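Local coordinates for pyocin S8 (Pseudomonas aeruginosa, PDB 6W0V), which is a bacteriocin whose H-N-H nuclease domain, the part present in this chain, probably cleaves DNA and is bound by its cognate immunity protein, at residues Asp35-Lys40 / Arg46-Gln51; Val100-Gly105 / Ile111-Val116. The protein carries 1 engineered substitution. All blocks are in the same frame, centred on the assembly; numbering follows the deposited sequence.

Contact 1 (Asp35-Lys40 / Arg46-Gln51); sequences DQLRGK and RDFREQ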
loop_
_atom_site.group_PDB
_atom_site.type_symbol
_atom_site.label_atom_id
_atom_site.label_comp_id
_atom_site.label_asym_id
_atom_site.label_seq_id
_atom_site.Cartn_x
_atom_site.Cartn_y
_atom_site.Cartn_z
ATOM N N ASP A 35 -5.436 -19.544 -2.400
ATOM C CA ASP A 35 -6.170 -20.487 -1.520
ATOM C C ASP A 35 -7.270 -19.762 -0.746
ATOM O O ASP A 35 -8.276 -20.399 -0.438
ATOM C CB ASP A 35 -5.229 -21.197 -0.554
ATOM C CG ASP A 35 -4.310 -22.191 -1.235
ATOM O OD1 ASP A 35 -4.615 -22.597 -2.369
ATOM O OD2 ASP A 35 -3.300 -22.549 -0.627
ATOM N N GLN A 36 -7.069 -18.489 -0.418
ATOM C CA GLN A 36 -8.000 -17.714 0.437
ATOM C C GLN A 36 -9.068 -17.036 -0.410
ATOM O O GLN A 36 -9.982 -16.444 0.168
ATOM C CB GLN A 36 -7.234 -16.650 1.223
ATOM C CG GLN A 36 -6.172 -17.229 2.142
ATOM C CD GLN A 36 -6.753 -18.319 3.007
ATOM O OE1 GLN A 36 -7.885 -18.223 3.476
ATOM N NE2 GLN A 36 -5.992 -19.383 3.201
ATOM N N LEU A 37 -8.954 -17.108 -1.733
ATOM C CA LEU A 37 -9.852 -16.337 -2.621
ATOM C C LEU A 37 -10.591 -17.294 -3.530
ATOM O O LEU A 37 -11.784 -17.080 -3.739
ATOM C CB LEU A 37 -9.021 -15.352 -3.434
ATOM C CG LEU A 37 -8.217 -14.371 -2.594
ATOM C CD1 LEU A 37 -7.222 -13.639 -3.469
ATOM C CD2 LEU A 37 -9.138 -13.403 -1.870
ATOM N N ARG A 38 -9.875 -18.290 -4.033
ATOM C CA ARG A 38 -10.408 -19.222 -5.038
ATOM C C ARG A 38 -11.734 -19.788 -4.540
ATOM O O ARG A 38 -11.813 -20.276 -3.406
ATOM C CB ARG A 38 -9.406 -20.338 -5.299
ATOM C CG ARG A 38 -9.947 -21.372 -6.269
ATOM C CD ARG A 38 -8.951 -22.461 -6.526
ATOM N NE ARG A 38 -8.465 -23.023 -5.277
ATOM C CZ ARG A 38 -7.307 -22.729 -4.701
ATOM N NH1 ARG A 38 -6.493 -21.832 -5.235
ATOM N NH2 ARG A 38 -6.986 -23.327 -3.567
ATOM N N GLY A 39 -12.743 -19.738 -5.403
ATOM C CA GLY A 39 -14.045 -20.362 -5.130
ATOM C C GLY A 39 -14.944 -19.478 -4.293
ATOM O O GLY A 39 -16.134 -19.830 -4.094
ATOM N N LYS A 40 -14.434 -18.359 -3.804
ATOM C CA LYS A 40 -15.281 -17.446 -3.027
ATOM C C LYS A 40 -15.946 -16.468 -3.977
ATOM O O LYS A 40 -15.385 -16.194 -5.064
ATOM C CB LYS A 40 -14.454 -16.723 -1.971
ATOM C CG LYS A 40 -13.829 -17.656 -0.958
ATOM C CD LYS A 40 -13.132 -16.907 0.131
ATOM C CE LYS A 40 -12.645 -17.817 1.234
ATOM N NZ LYS A 40 -11.750 -17.089 2.159
ATOM N N ARG A 46 -13.240 -4.200 -5.806
ATOM C CA ARG A 46 -12.855 -3.706 -4.472
ATOM C C ARG A 46 -12.914 -4.857 -3.475
ATOM O O ARG A 46 -11.975 -5.053 -2.722
ATOM C CB ARG A 46 -13.798 -2.603 -4.025
ATOM C CG ARG A 46 -13.571 -2.244 -2.573
ATOM C CD ARG A 46 -14.530 -1.173 -2.176
ATOM N NE ARG A 46 -14.228 -0.821 -0.815
ATOM C CZ ARG A 46 -14.760 0.204 -0.179
ATOM N NH1 ARG A 46 -15.637 0.981 -0.785
ATOM N NH2 ARG A 46 -14.395 0.450 1.064
ATOM N N ASP A 47 -13.998 -5.615 -3.478
ATOM C CA ASP A 47 -14.172 -6.703 -2.494
ATOM C C ASP A 47 -13.028 -7.698 -2.663
ATOM O O ASP A 47 -12.362 -8.084 -1.704
ATOM C CB ASP A 47 -15.520 -7.360 -2.718
ATOM C CG ASP A 47 -15.811 -8.487 -1.768
ATOM O OD1 ASP A 47 -15.183 -8.549 -0.712
ATOM O OD2 ASP A 47 -16.674 -9.275 -2.101
ATOM N N PHE A 48 -12.738 -8.060 -3.897
ATOM C CA PHE A 48 -11.651 -9.008 -4.173
ATOM C C PHE A 48 -10.336 -8.400 -3.709
ATOM O O PHE A 48 -9.555 -9.076 -3.063
ATOM C CB PHE A 48 -11.584 -9.304 -5.663
ATOM C CG PHE A 48 -10.448 -10.219 -6.007
ATOM C CD1 PHE A 48 -10.608 -11.592 -5.971
ATOM C CD2 PHE A 48 -9.213 -9.704 -6.346
ATOM C CE1 PHE A 48 -9.550 -12.434 -6.269
ATOM C CE2 PHE A 48 -8.158 -10.547 -6.642
ATOM C CZ PHE A 48 -8.333 -11.910 -6.627
ATOM N N ARG A 49 -10.097 -7.162 -4.106
ATOM C CA ARG A 49 -8.827 -6.493 -3.772
ATOM C C ARG A 49 -8.692 -6.483 -2.252
ATOM O O ARG A 49 -7.593 -6.734 -1.741
ATOM C CB ARG A 49 -8.797 -5.086 -4.355
ATOM C CG ARG A 49 -7.539 -4.333 -3.965
ATOM C CD ARG A 49 -7.803 -3.473 -2.764
ATOM N NE ARG A 49 -8.660 -2.374 -3.159
ATOM C CZ ARG A 49 -9.269 -1.578 -2.298
ATOM N NH1 ARG A 49 -10.026 -0.587 -2.726
ATOM N NH2 ARG A 49 -9.101 -1.775 -1.002
ATOM N N GLU A 50 -9.767 -6.154 -1.554
ATOM C CA GLU A 50 -9.711 -6.092 -0.079
ATOM C C GLU A 50 -9.388 -7.476 0.468
ATOM O O GLU A 50 -8.511 -7.621 1.294
ATOM C CB GLU A 50 -11.026 -5.613 0.492
ATOM C CG GLU A 50 -11.224 -4.149 0.275
ATOM C CD GLU A 50 -12.481 -3.630 0.927
ATOM O OE1 GLU A 50 -13.188 -4.435 1.566
ATOM O OE2 GLU A 50 -12.740 -2.430 0.794
ATOM N N GLN A 51 -10.103 -8.490 0.027
ATOM C CA GLN A 51 -9.903 -9.828 0.605
ATOM C C GLN A 51 -8.500 -10.291 0.246
ATOM O O GLN A 51 -7.887 -10.993 1.028
ATOM C CB GLN A 51 -10.977 -10.769 0.097
ATOM C CG GLN A 51 -12.345 -10.369 0.608
ATOM C CD GLN A 51 -13.335 -11.477 0.399
ATOM O OE1 GLN A 51 -12.997 -12.648 0.541
ATOM N NE2 GLN A 51 -14.548 -11.099 0.028
HETATM O O HOH W 1 -10.974 -14.096 1.475
#

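Contact 2 (Val100-Gly105 / Ile111-Val116); sequences VQISQG and IDNLRV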
loop_
_atom_site.group_PDB
_atom_site.type_symbol
_atom_site.label_atom_id
_atom_site.label_comp_id
_atom_site.label_asym_id
_atom_site.label_seq_id
_atom_site.Cartn_x
_atom_site.Cartn_y
_atom_site.Cartn_z
ATOM N N VAL A 100 -4.406 -10.523 -18.958
ATOM C CA VAL A 100 -5.374 -10.353 -20.074
ATOM C C VAL A 100 -6.361 -9.297 -19.595
ATOM O O VAL A 100 -7.026 -9.522 -18.566
ATOM C CB VAL A 100 -6.083 -11.662 -20.460
ATOM C CG1 VAL A 100 -7.132 -11.422 -21.534
ATOM C CG2 VAL A 100 -5.090 -12.725 -20.899
ATOM N N GLN A 101 -6.425 -8.182 -20.304
ATOM C CA GLN A 101 -7.274 -7.039 -19.910
ATOM C C GLN A 101 -8.735 -7.491 -19.920
ATOM O O GLN A 101 -9.133 -8.264 -20.819
ATOM C CB GLN A 101 -6.988 -5.863 -20.834
ATOM C CG GLN A 101 -5.552 -5.378 -20.713
ATOM C CD GLN A 101 -5.220 -4.299 -21.713
ATOM O OE1 GLN A 101 -6.096 -3.747 -22.375
ATOM N NE2 GLN A 101 -3.939 -3.989 -21.830
ATOM N N ILE A 102 -9.503 -7.008 -18.954
ATOM C CA ILE A 102 -10.954 -7.322 -18.830
ATOM C C ILE A 102 -11.634 -6.944 -20.142
ATOM O O ILE A 102 -12.445 -7.738 -20.615
ATOM C CB ILE A 102 -11.561 -6.584 -17.627
ATOM C CG1 ILE A 102 -10.750 -6.873 -16.364
ATOM C CG2 ILE A 102 -13.032 -6.932 -17.467
ATOM C CD1 ILE A 102 -10.072 -8.223 -16.381
ATOM N N SER A 103 -11.261 -5.795 -20.709
ATOM C CA SER A 103 -11.784 -5.259 -21.994
ATOM C C SER A 103 -11.516 -6.237 -23.146
ATOM O O SER A 103 -12.239 -6.157 -24.153
ATOM C CB SER A 103 -11.190 -3.909 -22.291
ATOM O OG SER A 103 -9.796 -4.018 -22.543
ATOM N N GLN A 104 -10.508 -7.104 -23.010
ATOM C CA GLN A 104 -10.127 -8.112 -24.036
ATOM C C GLN A 104 -10.551 -9.516 -23.586
ATOM O O GLN A 104 -9.970 -10.497 -24.095
ATOM C CB GLN A 104 -8.627 -8.033 -24.309
ATOM C CG GLN A 104 -8.178 -6.644 -24.743
ATOM C CD GLN A 104 -6.936 -6.670 -25.600
ATOM O OE1 GLN A 104 -6.141 -5.732 -25.599
ATOM N NE2 GLN A 104 -6.762 -7.744 -26.352
ATOM N N GLY A 105 -11.547 -9.609 -22.699
ATOM C CA GLY A 105 -12.110 -10.888 -22.229
ATOM C C GLY A 105 -11.301 -11.479 -21.093
ATOM O O GLY A 105 -11.505 -12.662 -20.763
ATOM N N ILE A 111 -7.446 -15.564 -10.644
ATOM C CA ILE A 111 -6.214 -15.283 -9.878
ATOM C C ILE A 111 -5.008 -15.486 -10.792
ATOM O O ILE A 111 -4.038 -14.757 -10.654
ATOM C CB ILE A 111 -6.187 -16.171 -8.634
ATOM C CG1 ILE A 111 -7.364 -15.819 -7.721
ATOM C CG2 ILE A 111 -4.857 -16.057 -7.917
ATOM C CD1 ILE A 111 -7.738 -16.912 -6.781
ATOM N N ASP A 112 -5.075 -16.421 -11.727
ATOM C CA ASP A 112 -3.931 -16.700 -12.626
ATOM C C ASP A 112 -3.844 -15.612 -13.691
ATOM O O ASP A 112 -2.826 -15.560 -14.394
ATOM C CB ASP A 112 -4.044 -18.103 -13.206
ATOM C CG ASP A 112 -3.994 -19.140 -12.105
ATOM O OD1 ASP A 112 -3.154 -18.984 -11.213
ATOM O OD2 ASP A 112 -4.797 -20.066 -12.134
ATOM N N ASN A 113 -4.859 -14.758 -13.782
ATOM C CA ASN A 113 -4.846 -13.590 -14.691
ATOM C C ASN A 113 -4.314 -12.363 -13.952
ATOM O O ASN A 113 -4.330 -11.268 -14.534
ATOM C CB ASN A 113 -6.231 -13.299 -15.254
ATOM C CG ASN A 113 -6.166 -12.311 -16.392
ATOM O OD1 ASN A 113 -5.227 -12.340 -17.185
ATOM N ND2 ASN A 113 -7.139 -11.421 -16.458
ATOM N N LEU A 114 -3.878 -12.532 -12.707
ATOM C CA LEU A 114 -3.472 -11.374 -11.885
ATOM C C LEU A 114 -1.969 -11.392 -11.688
ATOM O O LEU A 114 -1.391 -12.450 -11.444
ATOM C CB LEU A 114 -4.181 -11.408 -10.539
ATOM C CG LEU A 114 -5.697 -11.528 -10.633
ATOM C CD1 LEU A 114 -6.293 -11.562 -9.242
ATOM C CD2 LEU A 114 -6.293 -10.397 -11.457
ATOM N N ARG A 115 -1.403 -10.202 -11.741
ATOM C CA ARG A 115 -0.005 -9.971 -11.349
ATOM C C ARG A 115 -0.021 -8.793 -10.410
ATOM O O ARG A 115 -0.756 -7.850 -10.672
ATOM C CB ARG A 115 0.849 -9.613 -12.558
ATOM C CG ARG A 115 0.843 -10.682 -13.625
ATOM C CD ARG A 115 1.371 -11.957 -13.057
ATOM N NE ARG A 115 2.815 -11.973 -12.933
ATOM C CZ ARG A 115 3.521 -13.089 -13.056
ATOM N NH1 ARG A 115 4.833 -13.080 -12.909
ATOM N NH2 ARG A 115 2.904 -14.222 -13.331
ATOM N N VAL A 116 0.794 -8.829 -9.380
ATOM C CA VAL A 116 0.965 -7.603 -8.574
ATOM C C VAL A 116 2.139 -6.838 -9.167
ATOM O O VAL A 116 3.166 -7.440 -9.487
ATOM C CB VAL A 116 1.097 -7.917 -7.088
ATOM C CG1 VAL A 116 1.345 -6.642 -6.301
ATOM C CG2 VAL A 116 -0.151 -8.624 -6.608
#

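Contact 1 (Asp35-Lys40 / Arg46-Gln51)
Leu37 packs on Phe48 and Gln51 in a small apolar contact with a water bridge beside it, where segment 35-40, which runs from helix 31-37 into a type II beta turn from Leu37 to Lys40, meets helix 45-57 in this colicin-type DNase domain. Leu37 spreads its two methyls: CD1 comes obliquely to the outer end of the Phe48 ring, 3.8 Å from CZ, while CD2 lies 3.8 Å from CB of Gln51. The Phe48 ring reaches across because its CG is anti to the backbone N (chi1 177°), and the side chain crosses Leu37 at about a right angle. Trp45 stacks on the same ring and Phe42 meets it edge-to-face, so the ring is part of an aromatic cluster that Leu37 borders. The turn is closed by Lys40 N bonding to Leu37 O, and Gly39 takes positive phi within it.

The polar side is built round the carbonyl of Gln36. Gln36 O accepts a bond from Lys40 NZ at 2.7 Å, with the donor tilted out of the carbonyl plane. Water 1 gives Gln36 O a second bond, at 2.9 Å. The same water donates to Gln51 OE1 at 2.7 Å, so both of its hydrogens join the two segments, which share no direct hydrogen bond. At its other end the Gln51 amide is fixed against rotation: NE2 donates to OD1 of Asp47, one helical turn back, at 2.7 Å. That N-H reaches the syn side of the Asp47 carboxylate, but 35° out of its plane.

Contact 2 (Val100-Gly105 / Ile111-Val116)
Asn113 lays its carboxamide alongside the backbone of Val100 and bonds both polar groups of that one residue. Val100 N gives its hydrogen to Asn113 OD1 at 2.7 Å, while Asn113 ND2 donates to Val100 O at 2.8 Å. The bonds are nearly straight, 167° and 176°, and each donor lies in the acceptor's carbonyl plane, on a lone pair. A chi1 of -168° points CG directly away from Asn113's own backbone N, which carries the amide out from the 3-10 turn just before strand 114-117 to the loop that follows strand 95-98. Beyond these bonds the two segments barely touch: CB of Val100 passes 3.5 Å from Asn113 OD1, and the end of Ile102 lies near the amide.

Its position, at the end of the loop between antiparallel strands 95-98 and 114-117 and ahead of helix 119-122, is consistent with the central asparagine of an H-N-H motif, which in this family ties down the long loop joining the strands. ND2 has a further bond to Ala107 O, so the loop is held at two places along its length. Donor and acceptor ends of the amide are both engaged, which sets its flip unambiguously and satisfies the polar atoms of a buried side chain.

Contacts 1 and 2 follow one another along the chain, and their centres lie about 15 Å apart, yet they meet through the apolar side of 111-116. Leu114 CD1 presses on Phe48 CZ at 3.3 Å, a close approach, and CD1 of Ile111 reaches Leu37 CB at 3.9 Å. Helix 45-57 thus backs the strand that Asn113 leads into, and one ring serves both neighbourhoods. Contact 2 probably lies in the H-N-H region, with Asn113 touching His98 of strand 95-98; contact 1 joins helix 45-57 to the chain before it. From segment 46-51, Arg46 packs on Ser25 of the immunity protein chain, whereas the segments of contact 2 touch no other chain.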